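Local coordinates for glycosyl hydrolase, BNR repeat (Ralstonia eutropha, PDB 3B7F), which is of unconfirmed function but is assigned to the BNR-repeat glycosyl hydrolases, folds as a seven-bladed beta-propeller and may have hydrolase activity, at residues V23-W34 with L382-P393. Residues are numbered along the deposited sequence; the frame is centred on the assembly and turned at random.
Sequences VMLLVATIKGAW and LPHIYAVQSARP
Met24, Leu26 and Ala28 exchange paired backbone hydrogen bonds with Ala391, Gln389 and Ala387, joining strands 24-29 and 385-391 as antiparallel neighbours. The shortest of these bonds, at 2.8 Å, runs from Leu26 N to Gln389 O. At the far end the register slips by one: Ala28 O takes both Tyr386 N (2.9 Å) and Ala387 N (3.3 Å), from the same face of its plane, in a classic beta bulge. Beyond it, Ile30 N bonds to His384 O with an N-H...O angle of 160°, as the chain enters the type I turn from Thr29 to Gly32. Thr29 OG1 braces that turn, donating to Gly32 O and accepting from Lys31 N as an ST turn; with chi1 at 85°, OG1 stands between its own backbone N and carbonyl carbon, where it reaches both partners. The sheet, completed by strands 32-38 and 45-51, is the blade in which the two chain ends meet: the C-terminal strand 385-391 forms one outermost strand beside the N-terminal 24-29, the "Velcro" closure that shuts the propeller ring. Ser390 ties this edge to the preceding blade through Ala348 and Thr347. On the face carrying Val27, Thr29 and Ile385, Val27 CG1 packs 4.1 Å from Ile385 CG2, and Ile365 of the preceding blade lies against both residues. The opposite face pairs Ala28 CB with Ala387 CB, while the isobutyl end of Leu26 rests against Ala391 CB, CD1, CD2 and CG all at similar distance. Leu382 CD2 sits 3.5 Å over the centroid of the Trp34 five-membered ring, 4° off its normal, a CH-pi contact; Pro383 CD approaches the six-membered part at CH2 and CZ3. Ile30 crosses the Tyr386 side chain at a slant, CB against CE2 and CD1 near OH, and its CG2 touches His384 CB.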
loop_
_atom_site.group_PDB
_atom_site.type_symbol
_atom_site.label_atom_id
_atom_site.label_comp_id
_atom_site.label_asym_id
_atom_site.label_seq_id
_atom_site.Cartn_x
_atom_site.Cartn_y
_atom_site.Cartn_z
ATOM N N VAL A 23 -3.963 2.324 -19.566
ATOM C CA VAL A 23 -3.634 2.255 -18.151
ATOM C C VAL A 23 -2.354 3.071 -17.926
ATOM O O VAL A 23 -1.476 3.161 -18.802
ATOM C CB VAL A 23 -3.457 0.785 -17.685
ATOM C CG1 VAL A 23 -2.907 0.692 -16.267
ATOM C CG2 VAL A 23 -4.775 0.046 -17.766
HETATM N N MSE A 24 -2.254 3.661 -16.744
HETATM C CA MSE A 24 -1.099 4.392 -16.335
HETATM C C MSE A 24 -0.619 3.776 -15.046
HETATM O O MSE A 24 -1.429 3.368 -14.239
HETATM C CB MSE A 24 -1.447 5.857 -16.129
HETATM C CG MSE A 24 -0.246 6.714 -15.692
HETATM SE SE MSE A 24 -0.542 8.630 -15.917
HETATM C CE MSE A 24 -0.451 8.617 -17.885
ATOM N N LEU A 25 0.700 3.690 -14.874
ATOM C CA LEU A 25 1.314 3.207 -13.631
ATOM C C LEU A 25 2.166 4.359 -13.144
ATOM O O LEU A 25 2.873 4.935 -13.923
ATOM C CB LEU A 25 2.166 1.953 -13.834
ATOM C CG LEU A 25 1.498 0.720 -14.445
ATOM C CD1 LEU A 25 2.568 -0.335 -14.644
ATOM C CD2 LEU A 25 0.315 0.184 -13.586
ATOM N N LEU A 26 2.048 4.689 -11.867
ATOM C CA LEU A 26 2.729 5.797 -11.208
ATOM C C LEU A 26 3.774 5.131 -10.347
ATOM O O LEU A 26 3.404 4.464 -9.376
ATOM C CB LEU A 26 1.733 6.574 -10.341
ATOM C CG LEU A 26 0.345 6.872 -10.919
ATOM C CD1 LEU A 26 -0.495 7.678 -9.857
ATOM C CD2 LEU A 26 0.443 7.599 -12.245
ATOM N N VAL A 27 5.061 5.326 -10.692
ATOM C CA VAL A 27 6.154 4.604 -10.110
ATOM C C VAL A 27 7.041 5.500 -9.255
ATOM O O VAL A 27 7.709 6.396 -9.784
ATOM C CB VAL A 27 7.042 3.953 -11.221
ATOM C CG1 VAL A 27 8.135 3.095 -10.591
ATOM C CG2 VAL A 27 6.195 3.146 -12.213
ATOM N N ALA A 28 7.063 5.225 -7.952
ATOM C CA ALA A 28 7.838 5.974 -6.977
ATOM C C ALA A 28 9.126 5.232 -6.712
ATOM O O ALA A 28 9.090 4.035 -6.409
ATOM C CB ALA A 28 7.040 6.134 -5.667
ATOM N N THR A 29 10.261 5.922 -6.854
ATOM C CA THR A 29 11.560 5.316 -6.593
ATOM C C THR A 29 12.383 6.214 -5.700
ATOM O O THR A 29 12.079 7.401 -5.496
ATOM C CB THR A 29 12.391 5.029 -7.887
ATOM O OG1 THR A 29 13.115 6.197 -8.272
ATOM C CG2 THR A 29 11.518 4.522 -9.032
ATOM N N ILE A 30 13.458 5.623 -5.197
ATOM C CA ILE A 30 14.404 6.286 -4.342
ATOM C C ILE A 30 15.073 7.522 -4.981
ATOM O O ILE A 30 15.573 8.374 -4.235
ATOM C CB ILE A 30 15.471 5.269 -3.864
ATOM C CG1 ILE A 30 16.197 5.764 -2.601
ATOM C CG2 ILE A 30 16.429 4.927 -5.039
ATOM C CD1 ILE A 30 16.990 4.652 -1.847
ATOM N N LYS A 31 15.078 7.619 -6.324
ATOM C CA LYS A 31 15.668 8.769 -7.034
ATOM C C LYS A 31 14.762 9.442 -8.055
ATOM O O LYS A 31 15.265 10.115 -8.960
ATOM C CB LYS A 31 17.015 8.369 -7.704
ATOM C CG LYS A 31 18.125 8.010 -6.724
ATOM C CD LYS A 31 18.668 9.216 -5.954
ATOM C CE LYS A 31 19.697 8.750 -4.952
ATOM N NZ LYS A 31 20.146 9.873 -4.136
ATOM N N GLY A 32 13.440 9.319 -7.886
ATOM C CA GLY A 32 12.480 10.015 -8.754
ATOM C C GLY A 32 11.211 9.251 -9.031
ATOM O O GLY A 32 11.051 8.101 -8.602
ATOM N N ALA A 33 10.321 9.932 -9.749
ATOM C CA ALA A 33 9.048 9.412 -10.207
ATOM C C ALA A 33 9.137 9.109 -11.705
ATOM O O ALA A 33 9.695 9.884 -12.492
ATOM C CB ALA A 33 7.913 10.409 -9.946
ATOM N N TRP A 34 8.614 7.953 -12.085
ATOM C CA TRP A 34 8.496 7.570 -13.480
ATOM C C TRP A 34 7.031 7.193 -13.663
ATOM O O TRP A 34 6.331 6.920 -12.695
ATOM C CB TRP A 34 9.433 6.434 -13.851
ATOM C CG TRP A 34 10.818 6.804 -14.253
ATOM C CD1 TRP A 34 11.286 6.912 -15.530
ATOM C CD2 TRP A 34 11.938 7.051 -13.395
ATOM N NE1 TRP A 34 12.615 7.206 -15.516
ATOM C CE2 TRP A 34 13.043 7.301 -14.221
ATOM C CE3 TRP A 34 12.101 7.136 -12.004
ATOM C CZ2 TRP A 34 14.303 7.625 -13.715
ATOM C CZ3 TRP A 34 13.363 7.434 -11.499
ATOM C CH2 TRP A 34 14.447 7.658 -12.355
ATOM N N LEU A 382 15.445 0.998 -13.540
ATOM C CA LEU A 382 14.966 2.164 -12.822
ATOM C C LEU A 382 15.623 2.100 -11.462
ATOM O O LEU A 382 16.166 1.040 -11.086
ATOM C CB LEU A 382 13.461 2.168 -12.631
ATOM C CG LEU A 382 12.630 2.319 -13.900
ATOM C CD1 LEU A 382 11.198 2.224 -13.522
ATOM C CD2 LEU A 382 12.946 3.656 -14.608
ATOM N N PRO A 383 15.626 3.233 -10.731
ATOM C CA PRO A 383 16.142 3.154 -9.379
ATOM C C PRO A 383 15.223 2.321 -8.503
ATOM O O PRO A 383 14.107 2.032 -8.897
ATOM C CB PRO A 383 16.149 4.620 -8.937
ATOM C CG PRO A 383 16.230 5.398 -10.248
ATOM C CD PRO A 383 15.293 4.632 -11.084
ATOM N N HIS A 384 15.727 1.925 -7.341
ATOM C CA HIS A 384 14.999 1.156 -6.313
ATOM C C HIS A 384 13.524 1.587 -6.187
ATOM O O HIS A 384 13.246 2.697 -5.763
ATOM C CB HIS A 384 15.780 1.380 -4.998
ATOM C CG HIS A 384 15.235 0.688 -3.782
ATOM N ND1 HIS A 384 15.942 -0.297 -3.119
ATOM C CD2 HIS A 384 14.093 0.873 -3.075
ATOM C CE1 HIS A 384 15.243 -0.704 -2.075
ATOM N NE2 HIS A 384 14.115 -0.018 -2.029
ATOM N N ILE A 385 12.584 0.690 -6.515
ATOM C CA ILE A 385 11.147 0.997 -6.501
ATOM C C ILE A 385 10.465 0.781 -5.126
ATOM O O ILE A 385 10.500 -0.318 -4.541
ATOM C CB ILE A 385 10.386 0.197 -7.619
ATOM C CG1 ILE A 385 10.946 0.529 -9.019
ATOM C CG2 ILE A 385 8.889 0.469 -7.568
ATOM C CD1 ILE A 385 10.625 -0.569 -10.173
ATOM N N TYR A 386 9.852 1.858 -4.638
ATOM C CA TYR A 386 9.058 1.892 -3.391
ATOM C C TYR A 386 7.566 1.595 -3.648
ATOM O O TYR A 386 6.977 0.796 -2.932
ATOM C CB TYR A 386 9.165 3.249 -2.655
ATOM C CG TYR A 386 10.474 3.516 -1.956
ATOM C CD1 TYR A 386 10.902 2.696 -0.928
ATOM C CD2 TYR A 386 11.256 4.610 -2.259
ATOM C CE1 TYR A 386 12.104 2.929 -0.257
ATOM C CE2 TYR A 386 12.469 4.857 -1.573
ATOM C CZ TYR A 386 12.887 4.002 -0.585
ATOM O OH TYR A 386 14.063 4.187 0.133
ATOM N N ALA A 387 6.997 2.179 -4.703
ATOM C CA ALA A 387 5.578 2.052 -4.987
ATOM C C ALA A 387 5.238 2.053 -6.465
ATOM O O ALA A 387 5.894 2.716 -7.259
ATOM C CB ALA A 387 4.813 3.204 -4.308
ATOM N N VAL A 388 4.173 1.317 -6.801
ATOM C CA VAL A 388 3.628 1.237 -8.150
ATOM C C VAL A 388 2.137 1.295 -7.909
ATOM O O VAL A 388 1.636 0.565 -7.076
ATOM C CB VAL A 388 4.018 -0.031 -8.910
ATOM C CG1 VAL A 388 3.418 -0.007 -10.313
ATOM C CG2 VAL A 388 5.550 -0.186 -8.971
ATOM N N GLN A 389 1.466 2.201 -8.610
ATOM C CA GLN A 389 0.062 2.452 -8.469
ATOM C C GLN A 389 -0.614 2.636 -9.832
ATOM O O GLN A 389 -0.130 3.376 -10.671
ATOM C CB GLN A 389 -0.066 3.718 -7.644
ATOM C CG GLN A 389 -1.444 4.156 -7.291
ATOM C CD GLN A 389 -2.132 3.282 -6.258
ATOM O OE1 GLN A 389 -1.599 3.040 -5.181
ATOM N NE2 GLN A 389 -3.351 2.861 -6.570
ATOM N N SER A 390 -1.739 1.968 -10.045
ATOM C CA SER A 390 -2.518 2.168 -11.267
ATOM C C SER A 390 -3.263 3.519 -11.237
ATOM O O SER A 390 -3.543 4.080 -10.164
ATOM C CB SER A 390 -3.498 1.028 -11.499
ATOM O OG SER A 390 -4.361 0.853 -10.396
ATOM N N ALA A 391 -3.535 4.046 -12.435
ATOM C CA ALA A 391 -4.185 5.332 -12.625
ATOM C C ALA A 391 -4.848 5.363 -13.992
ATOM O O ALA A 391 -4.462 4.612 -14.909
ATOM C CB ALA A 391 -3.186 6.485 -12.473
ATOM N N ARG A 392 -5.873 6.191 -14.097
ATOM C CA ARG A 392 -6.617 6.406 -15.343
ATOM C C ARG A 392 -6.088 7.668 -15.980
ATOM O O ARG A 392 -6.174 8.720 -15.363
ATOM C CB ARG A 392 -8.113 6.590 -15.080
ATOM C CG ARG A 392 -8.852 5.268 -14.891
ATOM C CD ARG A 392 -10.345 5.390 -14.539
ATOM N NE ARG A 392 -11.024 6.520 -15.195
ATOM C CZ ARG A 392 -11.625 7.562 -14.591
ATOM N NH1 ARG A 392 -11.738 7.667 -13.251
ATOM N NH2 ARG A 392 -12.178 8.511 -15.351
ATOM N N PRO A 393 -5.516 7.584 -17.189
ATOM C CA PRO A 393 -5.067 8.822 -17.851
ATOM C C PRO A 393 -6.229 9.621 -18.438
ATOM O O PRO A 393 -6.296 10.824 -18.213
ATOM C CB PRO A 393 -4.160 8.312 -18.958
ATOM C CG PRO A 393 -4.686 6.954 -19.267
ATOM C CD PRO A 393 -5.227 6.391 -18.004
#